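PDB 2R1J: repressor protein C2 from Enterobacteria phage P22, which binds the phage OR and OL operators and blocks transcription of lytic genes, so that the phage stays dormant in its host's chromosome. Local coordinates for residues T3-E8 against E39-E44; E8-R13 against D62-G67. One frame throughout, in Å; residues are numbered along the deposited sequence.

Overall arrangement
From the N terminus, residues 3-8 lead into helix 6-17 of this small all-helical DNA-binding domain, the N-terminal piece of the repressor. Contact 1 closes a loop through helices 21-28 and 32-39 and brings residues 39-44 back to the start of that first helix. Contact 2 takes over at the shared Glu8 and closes a longer loop, joining residues 8-13 to the last helix, 61-66. The two loops cross along the chain. Their centres lie about 8 Å apart, and helix 6-17 belongs to both. Arg11 with Glu39 forms a salt bridge between them, and Met6 also packs on Leu64 and Leu65. The first helix thus ties the helix-turn-helix to the C-terminal helix.

Contact 1 (T3-E8 against E39-E44); sequences TQLMGE and ERSETE. With nucleotides of chain A; nucleotides of chain B.
Met6 lays its CE methyl against the aliphatic part of Glu44, 3.5 Å from CG. This joins the start of helix 6-17 to the loop that follows helix 32-39 in the HTH cro/C1-type domain. The bend at chi3 (44°) sets CE at this spot, and the two side chains cross obliquely. Met6 also packs on helix 61-66. The backbones are closest at Gly7 and Glu39, with CA atoms 3.8 Å apart. Gly7 has no side chain, which lets the backbones come this close. Gly7 CA makes a CA-H...O contact to Glu39 O, and Glu39 CA makes one back to Gly7 O at 3.5 Å. The Glu39 carboxylate is held by Arg14 and Arg11 of helix 6-17. Ser41 ends the helix in a Schellman motif, and its OG sits 3.5 Å from Leu5 CD1. The same loop faces the operator. Glu44 N donates to OP2 of DT12 of chain A at 3.1 Å. Arg40 lies beside DT4 and DT5 of chain B, with C2' of DT4 over one guanidinium face. Its NH1 and NH2 grip Glu42 OE2 end-on, in the guanidinium plane. Between the segments, one water accepts from Gly7 N at 2.9 Å and is hydrogen-bonded to Ser41 OG at 2.7 Å.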
# COMPACT_ATOMS: atom_id res chain seq x y z
N THR C 3 5.42 15.18 14.27
CA THR C 3 4.01 15.00 13.81
C THR C 3 3.55 13.60 14.18
O THR C 3 4.36 12.76 14.59
CB THR C 3 3.89 15.16 12.28
OG1 THR C 3 4.70 16.25 11.84
CG2 THR C 3 2.45 15.43 11.89
N GLN C 4 2.26 13.35 14.03
CA GLN C 4 1.69 12.04 14.35
C GLN C 4 2.09 10.98 13.31
O GLN C 4 1.93 11.19 12.11
CB GLN C 4 0.17 12.13 14.41
CG GLN C 4 -0.50 10.83 14.76
CD GLN C 4 -2.01 10.96 14.77
OE1 GLN C 4 -2.62 11.36 13.78
NE2 GLN C 4 -2.62 10.61 15.90
N LEU C 5 2.61 9.85 13.78
CA LEU C 5 3.04 8.74 12.92
C LEU C 5 1.90 7.83 12.51
O LEU C 5 0.88 7.74 13.21
CB LEU C 5 4.09 7.91 13.65
CG LEU C 5 5.35 8.67 14.05
CD1 LEU C 5 6.16 7.80 15.01
CD2 LEU C 5 6.17 9.02 12.79
N MET C 6 2.05 7.13 11.39
CA MET C 6 0.99 6.22 10.94
C MET C 6 0.70 5.19 12.03
O MET C 6 -0.46 4.86 12.28
CB MET C 6 1.40 5.48 9.64
CG MET C 6 0.45 4.33 9.27
SD MET C 6 0.71 3.67 7.58
CE MET C 6 2.43 3.61 7.59
N GLY C 7 1.75 4.68 12.68
CA GLY C 7 1.58 3.66 13.71
C GLY C 7 0.62 4.08 14.81
O GLY C 7 -0.10 3.25 15.38
N GLU C 8 0.63 5.38 15.12
CA GLU C 8 -0.24 5.92 16.16
C GLU C 8 -1.69 5.90 15.69
O GLU C 8 -2.60 5.62 16.49
CB GLU C 8 0.21 7.35 16.51
CG GLU C 8 1.47 7.36 17.39
CD GLU C 8 2.14 8.74 17.50
OE1 GLU C 8 2.87 8.96 18.48
OE2 GLU C 8 1.95 9.59 16.60
N GLU C 39 2.44 -0.58 14.64
CA GLU C 39 1.97 0.41 15.63
C GLU C 39 3.10 1.20 16.27
O GLU C 39 2.92 2.38 16.58
CB GLU C 39 1.11 -0.26 16.72
CG GLU C 39 -0.10 -0.94 16.13
CD GLU C 39 -1.15 -1.36 17.15
OE1 GLU C 39 -0.79 -1.57 18.32
OE2 GLU C 39 -2.31 -1.50 16.74
N ARG C 40 4.24 0.55 16.46
CA ARG C 40 5.40 1.18 17.07
C ARG C 40 6.32 1.82 16.03
O ARG C 40 7.40 2.33 16.36
CB ARG C 40 6.17 0.16 17.90
CG ARG C 40 5.43 -0.29 19.17
CD ARG C 40 6.20 -1.32 19.93
NE ARG C 40 6.24 -2.57 19.20
CZ ARG C 40 7.26 -2.96 18.43
NH1 ARG C 40 8.33 -2.19 18.32
NH2 ARG C 40 7.17 -4.09 17.74
N SER C 41 5.88 1.80 14.79
CA SER C 41 6.66 2.39 13.70
C SER C 41 8.02 1.70 13.47
O SER C 41 8.96 2.32 12.95
CB SER C 41 6.85 3.89 13.96
OG SER C 41 5.61 4.57 13.80
N GLU C 42 8.10 0.42 13.83
CA GLU C 42 9.32 -0.40 13.64
C GLU C 42 9.42 -0.71 12.12
O GLU C 42 10.52 -0.87 11.57
CB GLU C 42 9.22 -1.70 14.44
CG GLU C 42 10.47 -2.59 14.40
CD GLU C 42 10.35 -3.87 15.25
OE1 GLU C 42 10.94 -4.89 14.84
OE2 GLU C 42 9.70 -3.86 16.34
N THR C 43 8.26 -0.80 11.47
CA THR C 43 8.15 -1.04 10.02
C THR C 43 6.83 -0.43 9.57
O THR C 43 6.05 0.07 10.40
CB THR C 43 8.07 -2.54 9.70
OG1 THR C 43 6.95 -3.12 10.39
CG2 THR C 43 9.35 -3.26 10.13
N GLU C 44 6.58 -0.43 8.27
CA GLU C 44 5.32 0.06 7.69
C GLU C 44 4.76 -1.09 6.86
O GLU C 44 5.52 -1.90 6.31
CB GLU C 44 5.54 1.27 6.79
CG GLU C 44 5.80 2.53 7.59
CD GLU C 44 5.93 3.78 6.74
OE1 GLU C 44 5.61 3.77 5.52
OE2 GLU C 44 6.34 4.81 7.31
P DT A 12 9.23 -0.99 5.62
OP1 DT A 12 8.31 -0.29 4.70
OP2 DT A 12 9.41 -0.51 7.00
O5' DT A 12 8.90 -2.54 5.65
C5' DT A 12 8.52 -3.19 4.44
C4' DT A 12 8.25 -4.65 4.69
O4' DT A 12 9.48 -5.33 5.05
C3' DT A 12 7.25 -4.93 5.81
O3' DT A 12 6.15 -5.66 5.26
C2' DT A 12 8.05 -5.71 6.84
C1' DT A 12 9.19 -6.31 6.03
N1 DT A 12 10.44 -6.58 6.77
C2 DT A 12 10.97 -7.84 6.68
O2 DT A 12 10.45 -8.75 6.07
N3 DT A 12 12.17 -8.00 7.32
C4 DT A 12 12.87 -7.08 8.01
O4 DT A 12 14.00 -7.37 8.45
C5 DT A 12 12.24 -5.78 8.13
C7 DT A 12 12.89 -4.73 8.95
C6 DT A 12 11.06 -5.59 7.50
P DT B 4 3.28 -3.23 21.95
OP1 DT B 4 3.27 -1.79 22.27
OP2 DT B 4 2.83 -3.66 20.59
O5' DT B 4 4.75 -3.75 22.24
C5' DT B 4 5.28 -3.63 23.57
C4' DT B 4 6.64 -4.28 23.68
O4' DT B 4 6.52 -5.72 23.59
C3' DT B 4 7.69 -3.87 22.65
O3' DT B 4 8.91 -3.70 23.36
C2' DT B 4 7.77 -5.08 21.72
C1' DT B 4 7.49 -6.23 22.68
N1 DT B 4 6.93 -7.46 22.10
C2 DT B 4 7.53 -8.67 22.39
O2 DT B 4 8.59 -8.77 22.98
N3 DT B 4 6.85 -9.77 21.95
C4 DT B 4 5.67 -9.79 21.24
O4 DT B 4 5.15 -10.85 20.96
C5 DT B 4 5.13 -8.49 20.89
C7 DT B 4 3.89 -8.42 20.07
C6 DT B 4 5.78 -7.40 21.33
P DT B 5 10.21 -3.13 22.62
OP1 DT B 5 10.87 -2.22 23.59
OP2 DT B 5 9.89 -2.63 21.26
O5' DT B 5 11.12 -4.43 22.49
C5' DT B 5 11.43 -5.19 23.65
C4' DT B 5 12.29 -6.38 23.29
O4' DT B 5 11.50 -7.45 22.74
C3' DT B 5 13.44 -6.13 22.32
O3' DT B 5 14.63 -6.72 22.85
C2' DT B 5 12.99 -6.84 21.05
C1' DT B 5 12.14 -7.98 21.59
N1 DT B 5 11.08 -8.50 20.72
C2 DT B 5 10.98 -9.86 20.60
O2 DT B 5 11.81 -10.62 21.06
N3 DT B 5 9.89 -10.30 19.89
C4 DT B 5 8.94 -9.52 19.28
O4 DT B 5 8.00 -10.05 18.71
C5 DT B 5 9.15 -8.09 19.39
C7 DT B 5 8.20 -7.15 18.71
C6 DT B 5 10.20 -7.66 20.10
O HOH W 1 4.35 4.43 11.38

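Contact 2 (E8-R13 against D62-G67); sequences ERIRAR and DYLLKG. With nucleotides of chain B.
Arg9 reaches across to the C-terminal end of helix 61-66 and grips the carbonyl oxygen of Leu64 side-on with two nitrogens. NE donates to Leu64 O at 2.9 Å and NH2 donates to the same oxygen at 3.0 Å. The oxygen lies close to the guanidinium plane, while both donors stand above one face of the carbonyl plane. NH2 also makes a weak bond to Leu65 O, bent to 120° at the hydrogen. NH1 probably donates to Gln4 O, just ahead of helix 6-17. The cation thus sits among carbonyls at a helix C terminus, where the helix dipole would probably favour its charge. The bend at chi3 (-76°) sets NE within reach of Leu64 O, and the backbone of Lys66 and Gly67 covers one face of the guanidinium. Gly67 ends the helix with positive phi. Its N bonds weakly back to Asp62 O and Tyr63 O.

The aliphatic part of Arg9 is used too. CD lies over the Tyr63 ring in a CH-pi contact, 4.0 Å from the centroid. Deeper in, Ile10 CG1 meets Leu64 CD2 at 4.0 Å, and Leu53 of helix 47-56 touches both side chains. Away from this interface Arg11 NH2 donates to OP1 of DT4 of chain B at 2.7 Å. In this arrangement an arginine of the first helix binds carbonyls at the C-terminal end of the last helix in a five-helix, lambda-repressor-like DNA-binding domain.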
# COMPACT_ATOMS: atom_id res chain seq x y z
N GLU C 8 0.63 5.38 15.12
CA GLU C 8 -0.24 5.92 16.16
C GLU C 8 -1.69 5.90 15.69
O GLU C 8 -2.60 5.62 16.49
CB GLU C 8 0.21 7.35 16.51
CG GLU C 8 1.47 7.36 17.39
CD GLU C 8 2.14 8.74 17.50
OE1 GLU C 8 2.87 8.96 18.48
OE2 GLU C 8 1.95 9.59 16.60
N ARG C 9 -1.91 6.19 14.42
CA ARG C 9 -3.26 6.17 13.86
C ARG C 9 -3.78 4.74 13.79
O ARG C 9 -4.97 4.48 13.93
CB ARG C 9 -3.27 6.81 12.48
CG ARG C 9 -3.11 8.32 12.54
CD ARG C 9 -3.26 8.98 11.18
NE ARG C 9 -2.08 8.80 10.33
CZ ARG C 9 -0.97 9.53 10.41
NH1 ARG C 9 -0.86 10.51 11.30
NH2 ARG C 9 0.04 9.28 9.57
N ILE C 10 -2.86 3.80 13.58
CA ILE C 10 -3.24 2.39 13.51
C ILE C 10 -3.70 1.92 14.89
O ILE C 10 -4.77 1.31 15.01
CB ILE C 10 -2.04 1.52 13.02
CG1 ILE C 10 -1.78 1.81 11.54
CG2 ILE C 10 -2.34 0.05 13.19
CD1 ILE C 10 -0.57 1.04 10.98
N ARG C 11 -2.90 2.20 15.92
CA ARG C 11 -3.25 1.75 17.26
C ARG C 11 -4.53 2.42 17.73
O ARG C 11 -5.42 1.73 18.22
CB ARG C 11 -2.10 2.02 18.25
CG ARG C 11 -2.45 1.73 19.71
CD ARG C 11 -1.21 1.74 20.58
NE ARG C 11 -0.37 0.57 20.31
CZ ARG C 11 0.84 0.36 20.83
NH1 ARG C 11 1.37 1.25 21.66
NH2 ARG C 11 1.52 -0.73 20.51
N ALA C 12 -4.66 3.73 17.55
CA ALA C 12 -5.88 4.39 18.00
C ALA C 12 -7.11 3.79 17.34
O ALA C 12 -8.15 3.57 17.97
CB ALA C 12 -5.82 5.87 17.74
N ARG C 13 -7.00 3.50 16.05
CA ARG C 13 -8.12 2.94 15.30
C ARG C 13 -8.46 1.53 15.80
O ARG C 13 -9.64 1.16 15.88
CB ARG C 13 -7.77 2.92 13.81
CG ARG C 13 -8.94 3.10 12.89
CD ARG C 13 -9.63 4.41 13.16
NE ARG C 13 -10.74 4.64 12.24
CZ ARG C 13 -11.81 3.85 12.14
NH1 ARG C 13 -12.77 4.14 11.27
NH2 ARG C 13 -11.92 2.78 12.91
N ASP C 62 -4.92 6.32 2.77
CA ASP C 62 -4.42 7.68 2.85
C ASP C 62 -4.49 8.22 4.27
O ASP C 62 -3.58 8.90 4.73
CB ASP C 62 -5.23 8.56 1.93
CG ASP C 62 -5.27 8.01 0.52
OD1 ASP C 62 -4.34 8.35 -0.24
OD2 ASP C 62 -6.21 7.22 0.21
N TYR C 63 -5.59 7.93 4.98
CA TYR C 63 -5.69 8.40 6.35
C TYR C 63 -4.60 7.79 7.20
O TYR C 63 -3.96 8.48 7.99
CB TYR C 63 -7.07 8.07 6.95
CG TYR C 63 -7.11 8.28 8.44
CD1 TYR C 63 -7.07 9.57 9.00
CD2 TYR C 63 -7.09 7.19 9.31
CE1 TYR C 63 -7.00 9.76 10.39
CE2 TYR C 63 -7.02 7.37 10.69
CZ TYR C 63 -6.98 8.65 11.22
OH TYR C 63 -6.89 8.82 12.59
N LEU C 64 -4.37 6.49 7.08
CA LEU C 64 -3.32 5.85 7.86
C LEU C 64 -1.95 6.43 7.52
O LEU C 64 -1.19 6.78 8.41
CB LEU C 64 -3.30 4.33 7.63
CG LEU C 64 -4.53 3.58 8.15
CD1 LEU C 64 -4.43 2.09 7.84
CD2 LEU C 64 -4.64 3.80 9.65
N LEU C 65 -1.66 6.55 6.24
CA LEU C 65 -0.36 7.06 5.80
C LEU C 65 -0.03 8.50 6.16
O LEU C 65 1.07 8.78 6.66
CB LEU C 65 -0.23 6.91 4.29
CG LEU C 65 0.09 5.52 3.71
CD1 LEU C 65 -0.03 5.56 2.17
CD2 LEU C 65 1.51 5.11 4.14
N LYS C 66 -0.96 9.42 5.92
CA LYS C 66 -0.68 10.83 6.18
C LYS C 66 -1.66 11.53 7.11
O LYS C 66 -1.41 12.65 7.56
CB LYS C 66 -0.61 11.57 4.85
CG LYS C 66 0.42 10.96 3.89
CD LYS C 66 0.35 11.61 2.51
CE LYS C 66 1.21 10.86 1.49
NZ LYS C 66 2.65 10.81 1.88
N GLY C 67 -2.78 10.87 7.40
CA GLY C 67 -3.79 11.44 8.27
C GLY C 67 -4.61 12.54 7.63
O GLY C 67 -5.04 12.42 6.48
P DT B 4 3.28 -3.23 21.95
OP1 DT B 4 3.27 -1.79 22.27
OP2 DT B 4 2.83 -3.66 20.59
O5' DT B 4 4.75 -3.75 22.24
C5' DT B 4 5.28 -3.63 23.57
C4' DT B 4 6.64 -4.28 23.68
O4' DT B 4 6.52 -5.72 23.59
C3' DT B 4 7.69 -3.87 22.65
O3' DT B 4 8.91 -3.70 23.36
C2' DT B 4 7.77 -5.08 21.72
C1' DT B 4 7.49 -6.23 22.68
N1 DT B 4 6.93 -7.46 22.10
C2 DT B 4 7.53 -8.67 22.39
O2 DT B 4 8.59 -8.77 22.98
N3 DT B 4 6.85 -9.77 21.95
C4 DT B 4 5.67 -9.79 21.24
O4 DT B 4 5.15 -10.85 20.96
C5 DT B 4 5.13 -8.49 20.89
C7 DT B 4 3.89 -8.42 20.07
C6 DT B 4 5.78 -7.40 21.33